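Local structure of transthyretin-like protein (Klebsiella pneumoniae subsp. pneumoniae, 3QVA) at residues A[11-17]-A[98-104]. The protein probably catalyses the hydrolysis of 5-hydroxyisourate to 2-oxo-4-hydroxy-4-carboxy-5-ureidoimidazoline in purine breakdown, working as a homotetramer of the transthyretin family. Residues are numbered along the deposited sequence.
Sequences TLSTHIL and HFHLPFL
Two extended segments, 11-17 and 98-104, run parallel, their end-to-end directions 16° apart, with Leu-12 level with Phe-99, Ser-13 with His-100, Ile-16 with Phe-103 and Leu-17 with Leu-104 (CA-CA 4.8-5.1 Å). Strand 99-106 is interrupted at Leu-101 and Pro-102. Phe-99 N donates a hydrogen bond to Thr-11 O (2.9 Å), Ser-13 N to Phe-99 O (2.9 Å) and Leu-101 N to Ser-13 O (3.0 Å). At the break His-15 N is left without a partner, and Leu-101 O takes a hydrogen bond from Thr-14 OG1 (2.6 Å) instead. Pairing then resumes, Phe-103 N to His-15 O (2.9 Å) and Leu-17 N to Phe-103 O (3.0 Å). On one face, Ser-13 (chi1 p) and His-98 (chi1 t) form a polar chain: Thr-11 OG1 to His-98 ND1 (2.6 Å), His-98 NE2 to Ser-13 OG (2.6 Å), and Ser-13 OG to His-100 ND1 (2.8 Å). Phe-103 (chi1 m) lies on the other face; its CD2, at the ring edge, is 3.3 Å from Thr-14 OG1 and 3.9 Å from Ile-16 CG1. His-15, near a bound phosphate, hydrogen-bonds through NE2 to Ser-116 of a second subunit. This is a central strand pair of the transthyretin-type beta-sandwich: Leu-12, Leu-101 and Phe-103 pack on strand 82-90 of the facing sheet, while strands 49-50 and 109-113 flank the pair within its own sheet.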
loop_
_atom_site.group_PDB
_atom_site.type_symbol
_atom_site.label_atom_id
_atom_site.label_comp_id
_atom_site.label_asym_id
_atom_site.label_seq_id
_atom_site.Cartn_x
_atom_site.Cartn_y
_atom_site.Cartn_z
ATOM N N THR A 11 -3.053 -2.312 -24.417
ATOM C CA THR A 11 -4.368 -2.454 -23.798
ATOM C C THR A 11 -4.306 -2.085 -22.313
ATOM O O THR A 11 -3.233 -2.093 -21.704
ATOM C CB THR A 11 -4.910 -3.890 -23.942
ATOM O OG1 THR A 11 -3.877 -4.825 -23.608
ATOM C CG2 THR A 11 -5.389 -4.154 -25.365
ATOM N N LEU A 12 -5.459 -1.753 -21.743
ATOM C CA LEU A 12 -5.530 -1.335 -20.350
ATOM C C LEU A 12 -6.610 -2.093 -19.590
ATOM O O LEU A 12 -7.748 -2.202 -20.051
ATOM C CB LEU A 12 -5.780 0.171 -20.258
ATOM C CG LEU A 12 -5.973 0.799 -18.875
ATOM C CD1 LEU A 12 -4.686 0.720 -18.047
ATOM C CD2 LEU A 12 -6.432 2.236 -19.010
ATOM N N SER A 13 -6.247 -2.602 -18.416
ATOM C CA SER A 13 -7.207 -3.255 -17.543
ATOM C C SER A 13 -7.045 -2.781 -16.105
ATOM O O SER A 13 -6.006 -2.219 -15.733
ATOM C CB SER A 13 -7.053 -4.773 -17.611
ATOM O OG SER A 13 -5.769 -5.182 -17.168
ATOM N N THR A 14 -8.082 -3.001 -15.305
ATOM C CA THR A 14 -7.978 -2.762 -13.870
ATOM C C THR A 14 -8.683 -3.837 -13.056
ATOM O O THR A 14 -9.432 -4.670 -13.589
ATOM C CB THR A 14 -8.452 -1.330 -13.457
ATOM O OG1 THR A 14 -7.983 -1.034 -12.132
ATOM C CG2 THR A 14 -9.969 -1.214 -13.494
ATOM N N HIS A 15 -8.404 -3.805 -11.758
ATOM C CA HIS A 15 -8.953 -4.717 -10.787
ATOM C C HIS A 15 -9.024 -3.895 -9.512
ATOM O O HIS A 15 -8.049 -3.247 -9.143
ATOM C CB HIS A 15 -8.002 -5.911 -10.635
ATOM C CG HIS A 15 -8.454 -6.946 -9.651
ATOM N ND1 HIS A 15 -7.570 -7.779 -9.000
ATOM C CD2 HIS A 15 -9.690 -7.298 -9.221
ATOM C CE1 HIS A 15 -8.240 -8.595 -8.207
ATOM N NE2 HIS A 15 -9.528 -8.329 -8.326
ATOM N N ILE A 16 -10.186 -3.870 -8.867
ATOM C CA ILE A 16 -10.345 -3.099 -7.646
ATOM C C ILE A 16 -10.697 -4.029 -6.497
ATOM O O ILE A 16 -11.670 -4.775 -6.561
ATOM C CB ILE A 16 -11.396 -1.959 -7.788
ATOM C CG1 ILE A 16 -11.062 -1.078 -8.999
ATOM C CG2 ILE A 16 -11.459 -1.136 -6.505
ATOM C CD1 ILE A 16 -11.856 0.234 -9.079
ATOM N N LEU A 17 -9.871 -3.996 -5.461
ATOM C CA LEU A 17 -10.103 -4.787 -4.268
ATOM C C LEU A 17 -10.359 -3.872 -3.083
ATOM O O LEU A 17 -9.628 -2.908 -2.871
ATOM C CB LEU A 17 -8.880 -5.656 -3.988
ATOM C CG LEU A 17 -8.666 -6.787 -4.992
ATOM C CD1 LEU A 17 -7.199 -7.073 -5.132
ATOM C CD2 LEU A 17 -9.450 -8.038 -4.587
ATOM N N HIS A 98 0.913 -4.818 -22.106
ATOM C CA HIS A 98 -0.337 -4.591 -21.385
ATOM C C HIS A 98 -0.125 -3.757 -20.123
ATOM O O HIS A 98 0.856 -3.946 -19.399
ATOM C CB HIS A 98 -0.992 -5.930 -21.031
ATOM C CG HIS A 98 -2.345 -5.791 -20.402
ATOM N ND1 HIS A 98 -3.445 -5.337 -21.097
ATOM C CD2 HIS A 98 -2.773 -6.041 -19.142
ATOM C CE1 HIS A 98 -4.492 -5.314 -20.293
ATOM N NE2 HIS A 98 -4.111 -5.739 -19.102
ATOM N N PHE A 99 -1.043 -2.828 -19.876
ATOM C CA PHE A 99 -1.057 -2.071 -18.632
ATOM C C PHE A 99 -2.175 -2.608 -17.759
ATOM O O PHE A 99 -3.353 -2.505 -18.104
ATOM C CB PHE A 99 -1.273 -0.577 -18.888
ATOM C CG PHE A 99 -0.064 0.139 -19.411
ATOM C CD1 PHE A 99 0.332 -0.007 -20.737
ATOM C CD2 PHE A 99 0.667 0.988 -18.583
ATOM C CE1 PHE A 99 1.451 0.667 -21.228
ATOM C CE2 PHE A 99 1.784 1.669 -19.068
ATOM C CZ PHE A 99 2.176 1.508 -20.389
ATOM N N HIS A 100 -1.799 -3.207 -16.638
ATOM C CA HIS A 100 -2.765 -3.604 -15.631
ATOM C C HIS A 100 -2.506 -2.727 -14.420
ATOM O O HIS A 100 -1.438 -2.807 -13.816
ATOM C CB HIS A 100 -2.614 -5.087 -15.283
ATOM C CG HIS A 100 -3.623 -5.580 -14.294
ATOM N ND1 HIS A 100 -4.982 -5.517 -14.522
ATOM C CD2 HIS A 100 -3.470 -6.156 -13.077
ATOM C CE1 HIS A 100 -5.623 -6.023 -13.483
ATOM N NE2 HIS A 100 -4.730 -6.417 -12.592
ATOM N N LEU A 101 -3.472 -1.879 -14.087
ATOM C CA LEU A 101 -3.292 -0.888 -13.027
ATOM C C LEU A 101 -4.393 -1.016 -11.972
ATOM O O LEU A 101 -5.432 -0.355 -12.079
ATOM C CB LEU A 101 -3.259 0.528 -13.622
ATOM C CG LEU A 101 -2.203 0.851 -14.690
ATOM C CD1 LEU A 101 -2.424 2.238 -15.261
ATOM C CD2 LEU A 101 -0.788 0.734 -14.144
ATOM N N PRO A 102 -4.172 -1.876 -10.955
ATOM C CA PRO A 102 -5.182 -2.098 -9.929
ATOM C C PRO A 102 -5.337 -0.939 -8.954
ATOM O O PRO A 102 -4.445 -0.087 -8.848
ATOM C CB PRO A 102 -4.670 -3.343 -9.181
ATOM C CG PRO A 102 -3.655 -3.963 -10.112
ATOM C CD PRO A 102 -3.037 -2.803 -10.805
ATOM N N PHE A 103 -6.481 -0.921 -8.271
ATOM C CA PHE A 103 -6.757 -0.023 -7.155
ATOM C C PHE A 103 -6.981 -0.891 -5.921
ATOM O O PHE A 103 -7.897 -1.715 -5.908
ATOM C CB PHE A 103 -8.061 0.752 -7.390
ATOM C CG PHE A 103 -8.008 1.767 -8.506
ATOM C CD1 PHE A 103 -7.807 3.117 -8.223
ATOM C CD2 PHE A 103 -8.215 1.383 -9.830
ATOM C CE1 PHE A 103 -7.780 4.073 -9.241
ATOM C CE2 PHE A 103 -8.187 2.330 -10.863
ATOM C CZ PHE A 103 -7.971 3.682 -10.565
ATOM N N LEU A 104 -6.171 -0.706 -4.889
ATOM C CA LEU A 104 -6.419 -1.363 -3.607
ATOM C C LEU A 104 -7.017 -0.307 -2.704
ATOM O O LEU A 104 -6.332 0.639 -2.329
ATOM C CB LEU A 104 -5.120 -1.915 -3.007
ATOM C CG LEU A 104 -4.249 -2.810 -3.887
ATOM C CD1 LEU A 104 -3.086 -3.368 -3.074
ATOM C CD2 LEU A 104 -5.058 -3.934 -4.509
#